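Local coordinates for protein HTH-type transcriptional repressor PhnF (Mycobacterium smegmatis, PDB 3F8M) that represses the phnDCE phosphate-uptake operon when phosphate is available, acting as a DNA-binding transcription factor with a winged helix-turn-helix domain of the GntR family, at residues V18-L23 with V53-R58; D28-G33 with T73-P78. All coordinates share one frame; numbering follows the deposited sequence. Where two conformers were deposited one is given.

In the fold
Both contacts lie in the GntR-type winged helix-turn-helix domain and share helix 15-29. In interaction 1 the middle of that helix packs on helix 50-62, whose earlier part belongs to the predicted DNA-binding motif, 39-58. In interaction 2 the turn that follows the same helix, M30 to G33, meets strand 72-75 of the wing hairpin and the chain leaving it. The centres of the two contacts are about 14 Å apart and their nearest atoms about 4 Å, without touching. F36 lies against both, beside L23 in one and M30 in the other. A glycerol, probably from the crystallisation liquor, sits about 4 Å from the side chain of V74.

Interaction 1. Residues V18-L23 with V53-R58; sequences VVRAEL and VRQALR
A56 presents its methyl to both L23 and R20, and the apolar contacts gather round it. L23, with CG anti to its carbonyl carbon (chi1 -66°), brings CD1 to 3.5 Å from A56 CB. L57 points its CB away from helix 15-29, but its end returns: L57 CD2 meets L23 CD1 at 4.1 Å, the two side chains crossing at about a right angle. One turn earlier on the first helix, V19 CG2 touches V53 CG2 at 4.2 Å; V53 also packs on I42 and A43 of helix 39-45, the first helix of the helix-turn-helix motif.

The other kind of contact belongs to R20, which lies alongside this apolar patch. Its CG sits 3.8 Å from A56 CB, and its guanidinium spreads under that same methyl, which stands 4.1 Å above the centre of the plane. At the guanidinium edge, R20 NH2 comes within 3.4 Å of Q55 CG. The polar ends of both residues turn to E59, which takes a salt bridge from R20 NH2 and a hydrogen bond from Q55 NE2, while H16 O accepts from R20 NH1.

With segment axes 10.1 Å apart and crossing at -49°, the two segments are joined by apolar packing and a methyl laid over one guanidinium face, and E59 probably helps fix how that guanidinium is turned.

Interaction 2. Residues D28-G33 with T73-P78; sequences DGMRIG and TVVARP
V75 fits against the turn after helix 15-29, with R31 O set close over its branch point, 3.2 Å from V75 CB. Having CG1 anti to its backbone N (chi1 175°), V75 puts that methyl 3.8 Å from I32 CA and leaves CG2 to M30. There M30 CB lies 3.8 Å from V75 CG2, and the bend at chi3 (81°) turns M30 CE back to 3.9 Å from the same methyl. One backbone bond joins the segments: G33 N donates to V75 O over 2.8 Å, nearly straight but from above the carbonyl plane. Farther along, I32 CD1 lies over one face of the R77 guanidinium, offset toward its rim and 3.5 Å from R77 CZ; R77 was deposited in two conformers, and this contact is described for one.

V75 ends the second strand of the wing hairpin, so the turn leaving the first helix of the winged helix is held on the wing. G33 has a positive phi (94°), at which a CB would be jammed against the I32 carbonyl O. G33 O rests 3.6 Å from V74 CB. Beyond these, D34 OD2 accepts from R31 N and the D34 backbone bonds to V75; F36 bonds likewise to T73, while E67 of the partner strand pairs with V74.

Interaction 1. Residues V18-L23 with V53-R58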
loop_
_atom_site.group_PDB
_atom_site.type_symbol
_atom_site.label_atom_id
_atom_site.label_comp_id
_atom_site.label_asym_id
_atom_site.label_seq_id
_atom_site.Cartn_x
_atom_site.Cartn_y
_atom_site.Cartn_z
ATOM N N VAL A 18 -19.665 -23.011 17.803
ATOM C CA VAL A 18 -18.768 -23.963 18.472
ATOM C C VAL A 18 -17.647 -24.471 17.552
ATOM O O VAL A 18 -16.492 -24.562 17.989
ATOM C CB VAL A 18 -19.553 -25.125 19.148
ATOM C CG1 VAL A 18 -18.616 -26.229 19.634
ATOM C CG2 VAL A 18 -20.394 -24.583 20.313
ATOM N N VAL A 19 -17.970 -24.788 16.295
ATOM C CA VAL A 19 -16.938 -25.208 15.336
ATOM C C VAL A 19 -15.858 -24.129 15.147
ATOM O O VAL A 19 -14.667 -24.448 15.170
ATOM C CB VAL A 19 -17.508 -25.701 13.967
ATOM C CG1 VAL A 19 -17.703 -24.545 12.970
ATOM C CG2 VAL A 19 -16.584 -26.799 13.378
ATOM N N ARG A 20 -16.274 -22.867 14.992
ATOM C CA ARG A 20 -15.333 -21.746 14.905
ATOM C C ARG A 20 -14.447 -21.618 16.153
ATOM O O ARG A 20 -13.276 -21.257 16.048
ATOM C CB ARG A 20 -16.059 -20.430 14.622
ATOM C CG ARG A 20 -16.280 -20.166 13.125
ATOM C CD ARG A 20 -17.579 -19.375 12.840
ATOM N NE ARG A 20 -17.896 -19.309 11.404
ATOM C CZ ARG A 20 -18.780 -20.091 10.782
ATOM N NH1 ARG A 20 -19.451 -21.025 11.453
ATOM N NH2 ARG A 20 -18.989 -19.954 9.480
ATOM N N ALA A 21 -14.994 -21.941 17.321
ATOM C CA ALA A 21 -14.224 -21.887 18.569
ATOM C C ALA A 21 -13.269 -23.074 18.669
ATOM O O ALA A 21 -12.169 -22.954 19.213
ATOM C CB ALA A 21 -15.166 -21.864 19.780
ATOM N N GLU A 22 -13.709 -24.221 18.158
ATOM C CA GLU A 22 -12.888 -25.426 18.166
ATOM C C GLU A 22 -11.689 -25.267 17.207
ATOM O O GLU A 22 -10.602 -25.781 17.490
ATOM C CB GLU A 22 -13.724 -26.674 17.839
ATOM C CG GLU A 22 -14.574 -27.200 19.015
ATOM C CD GLU A 22 -13.811 -28.173 19.923
ATOM O OE1 GLU A 22 -12.556 -28.141 19.936
ATOM O OE2 GLU A 22 -14.473 -28.982 20.628
ATOM N N LEU A 23 -11.880 -24.547 16.097
ATOM C CA LEU A 23 -10.777 -24.329 15.149
ATOM C C LEU A 23 -9.743 -23.385 15.769
ATOM O O LEU A 23 -8.535 -23.574 15.595
ATOM C CB LEU A 23 -11.256 -23.809 13.783
ATOM C CG LEU A 23 -12.113 -24.777 12.948
ATOM C CD1 LEU A 23 -12.787 -24.053 11.815
ATOM C CD2 LEU A 23 -11.305 -25.959 12.431
ATOM N N VAL A 53 -17.754 -26.156 7.835
ATOM C CA VAL A 53 -16.306 -26.207 8.109
ATOM C C VAL A 53 -15.594 -25.429 7.001
ATOM O O VAL A 53 -14.758 -24.572 7.289
ATOM C CB VAL A 53 -15.764 -27.656 8.249
ATOM C CG1 VAL A 53 -14.239 -27.667 8.407
ATOM C CG2 VAL A 53 -16.406 -28.352 9.434
ATOM N N ARG A 54 -15.968 -25.680 5.746
ATOM C CA ARG A 54 -15.366 -24.980 4.588
ATOM C C ARG A 54 -15.369 -23.475 4.797
ATOM O O ARG A 54 -14.380 -22.779 4.533
ATOM C CB ARG A 54 -16.145 -25.293 3.310
ATOM C CG ARG A 54 -15.538 -24.782 1.992
ATOM C CD ARG A 54 -16.391 -25.247 0.798
ATOM N NE ARG A 54 -16.776 -26.650 0.988
ATOM C CZ ARG A 54 -17.580 -27.354 0.194
ATOM N NH1 ARG A 54 -18.111 -26.800 -0.896
ATOM N NH2 ARG A 54 -17.846 -28.624 0.499
ATOM N N GLN A 55 -16.522 -22.966 5.214
ATOM C CA GLN A 55 -16.686 -21.549 5.417
ATOM C C GLN A 55 -15.840 -21.038 6.593
ATOM O O GLN A 55 -15.259 -19.960 6.508
ATOM C CB GLN A 55 -18.175 -21.260 5.657
ATOM C CG GLN A 55 -18.469 -19.822 6.107
ATOM C CD GLN A 55 -18.065 -18.801 5.072
ATOM O OE1 GLN A 55 -17.930 -19.116 3.873
ATOM N NE2 GLN A 55 -17.864 -17.553 5.521
ATOM N N ALA A 56 -15.780 -21.780 7.694
ATOM C CA ALA A 56 -14.978 -21.310 8.830
ATOM C C ALA A 56 -13.500 -21.276 8.427
ATOM O O ALA A 56 -12.781 -20.305 8.760
ATOM C CB ALA A 56 -15.198 -22.174 10.067
ATOM N N LEU A 57 -13.056 -22.277 7.660
ATOM C CA LEU A 57 -11.644 -22.282 7.175
ATOM C C LEU A 57 -11.318 -21.154 6.211
ATOM O O LEU A 57 -10.240 -20.530 6.283
ATOM C CB LEU A 57 -11.250 -23.619 6.557
ATOM C CG LEU A 57 -11.191 -24.795 7.532
ATOM C CD1 LEU A 57 -10.914 -26.087 6.769
ATOM C CD2 LEU A 57 -10.200 -24.577 8.708
ATOM N N ARG A 58 -12.260 -20.874 5.322
ATOM C CA ARG A 58 -12.133 -19.736 4.438
ATOM C C ARG A 58 -12.029 -18.385 5.184
ATOM O O ARG A 58 -11.245 -17.512 4.770
ATOM C CB ARG A 58 -13.255 -19.754 3.392
ATOM C CG ARG A 58 -13.160 -18.613 2.447
ATOM C CD ARG A 58 -13.228 -19.023 1.001
ATOM N NE ARG A 58 -13.154 -17.795 0.237
ATOM C CZ ARG A 58 -14.089 -17.396 -0.616
ATOM N NH1 ARG A 58 -15.146 -18.176 -0.873
ATOM N NH2 ARG A 58 -13.939 -16.235 -1.232
#

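Interaction 2. Residues D28-G33 with T73-P78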
loop_
_atom_site.group_PDB
_atom_site.type_symbol
_atom_site.label_atom_id
_atom_site.label_comp_id
_atom_site.label_asym_id
_atom_site.label_seq_id
_atom_site.Cartn_x
_atom_site.Cartn_y
_atom_site.Cartn_z
ATOM N N ASP A 28 -4.406 -22.845 18.359
ATOM C CA ASP A 28 -3.505 -22.568 19.503
ATOM C C ASP A 28 -2.424 -23.636 19.711
ATOM O O ASP A 28 -1.307 -23.332 20.146
ATOM C CB ASP A 28 -4.292 -22.403 20.813
ATOM C CG ASP A 28 -3.389 -22.004 21.987
ATOM O OD1 ASP A 28 -2.780 -20.911 21.918
ATOM O OD2 ASP A 28 -3.266 -22.785 22.965
ATOM N N GLY A 29 -2.780 -24.887 19.423
ATOM C CA GLY A 29 -1.902 -26.023 19.656
ATOM C C GLY A 29 -1.041 -26.453 18.488
ATOM O O GLY A 29 -0.190 -27.333 18.637
ATOM N N MET A 30 -1.251 -25.859 17.325
ATOM C CA MET A 30 -0.535 -26.290 16.133
ATOM C C MET A 30 0.641 -25.366 15.837
ATOM O O MET A 30 0.706 -24.251 16.358
ATOM C CB MET A 30 -1.483 -26.356 14.928
ATOM C CG MET A 30 -2.643 -27.351 15.096
ATOM S SD MET A 30 -4.045 -27.129 13.963
ATOM C CE MET A 30 -3.462 -27.957 12.456
ATOM N N ARG A 31 1.546 -25.846 14.992
ATOM C CA ARG A 31 2.687 -25.071 14.503
ATOM C C ARG A 31 2.418 -24.555 13.116
ATOM O O ARG A 31 1.589 -25.111 12.390
ATOM C CB ARG A 31 3.931 -25.953 14.421
ATOM C CG ARG A 31 4.401 -26.452 15.764
ATOM C CD ARG A 31 5.525 -27.461 15.578
ATOM N NE ARG A 31 5.804 -28.167 16.818
ATOM C CZ ARG A 31 6.661 -29.176 16.944
ATOM N NH1 ARG A 31 7.331 -29.637 15.895
ATOM N NH2 ARG A 31 6.849 -29.726 18.130
ATOM N N ILE A 32 3.157 -23.520 12.715
ATOM C CA ILE A 32 3.083 -23.035 11.359
ATOM C C ILE A 32 3.412 -24.191 10.377
ATOM O O ILE A 32 4.361 -24.938 10.595
ATOM C CB ILE A 32 4.049 -21.829 11.200
ATOM C CG1 ILE A 32 3.519 -20.651 12.047
ATOM C CG2 ILE A 32 4.275 -21.510 9.744
ATOM C CD1 ILE A 32 4.541 -19.469 12.258
ATOM N N GLY A 33 2.588 -24.376 9.352
ATOM C CA GLY A 33 2.766 -25.497 8.423
ATOM C C GLY A 33 1.950 -26.762 8.737
ATOM O O GLY A 33 1.782 -27.593 7.857
ATOM N N THR A 73 -5.306 -27.491 3.986
ATOM C CA THR A 73 -5.256 -26.192 4.627
ATOM C C THR A 73 -4.235 -26.299 5.741
ATOM O O THR A 73 -4.350 -27.180 6.574
ATOM C CB THR A 73 -6.646 -25.854 5.154
ATOM O OG1 THR A 73 -7.510 -25.658 4.019
ATOM C CG2 THR A 73 -6.630 -24.601 6.021
ATOM N N VAL A 74 -3.250 -25.391 5.757
ATOM C CA VAL A 74 -2.212 -25.415 6.793
ATOM C C VAL A 74 -2.146 -24.131 7.615
ATOM O O VAL A 74 -2.641 -23.077 7.168
ATOM C CB VAL A 74 -0.806 -25.762 6.245
ATOM C CG1 VAL A 74 -0.821 -27.092 5.475
ATOM C CG2 VAL A 74 -0.229 -24.617 5.384
ATOM N N VAL A 75 -1.544 -24.233 8.800
ATOM C CA VAL A 75 -1.388 -23.096 9.694
ATOM C C VAL A 75 -0.391 -22.129 9.000
ATOM O O VAL A 75 0.608 -22.570 8.410
ATOM C CB VAL A 75 -0.897 -23.574 11.082
ATOM C CG1 VAL A 75 -0.589 -22.398 12.021
ATOM C CG2 VAL A 75 -1.975 -24.459 11.728
ATOM N N ALA A 76 -0.687 -20.820 9.035
ATOM C CA ALA A 76 0.222 -19.827 8.421
ATOM C C ALA A 76 0.695 -18.877 9.507
ATOM O O ALA A 76 0.152 -18.900 10.602
ATOM C CB ALA A 76 -0.501 -19.038 7.308
ATOM N N ARG A 77 1.753 -18.101 9.248
ATOM C CA ARG A 77 2.078 -16.970 10.127
ATOM C C ARG A 77 1.319 -15.765 9.574
ATOM O O ARG A 77 1.515 -15.388 8.416
ATOM C CB ARG A 77 3.586 -16.670 10.170
ATOM C CG ARG A 77 3.946 -15.636 11.252
ATOM C CD ARG A 77 5.418 -15.267 11.237
ATOM N NE ARG A 77 6.235 -16.247 11.932
ATOM C CZ ARG A 77 7.009 -17.118 11.304
ATOM N NH1 ARG A 77 7.076 -17.086 9.992
ATOM N NH2 ARG A 77 7.726 -18.002 11.981
ATOM N N PRO A 78 0.427 -15.186 10.379
ATOM C CA PRO A 78 -0.391 -14.138 9.842
ATOM C C PRO A 78 0.446 -12.860 9.622
ATOM O O PRO A 78 1.338 -12.558 10.430
ATOM C CB PRO A 78 -1.447 -13.905 10.930
ATOM C CG PRO A 78 -1.197 -14.860 11.984
ATOM C CD PRO A 78 0.123 -15.482 11.797
#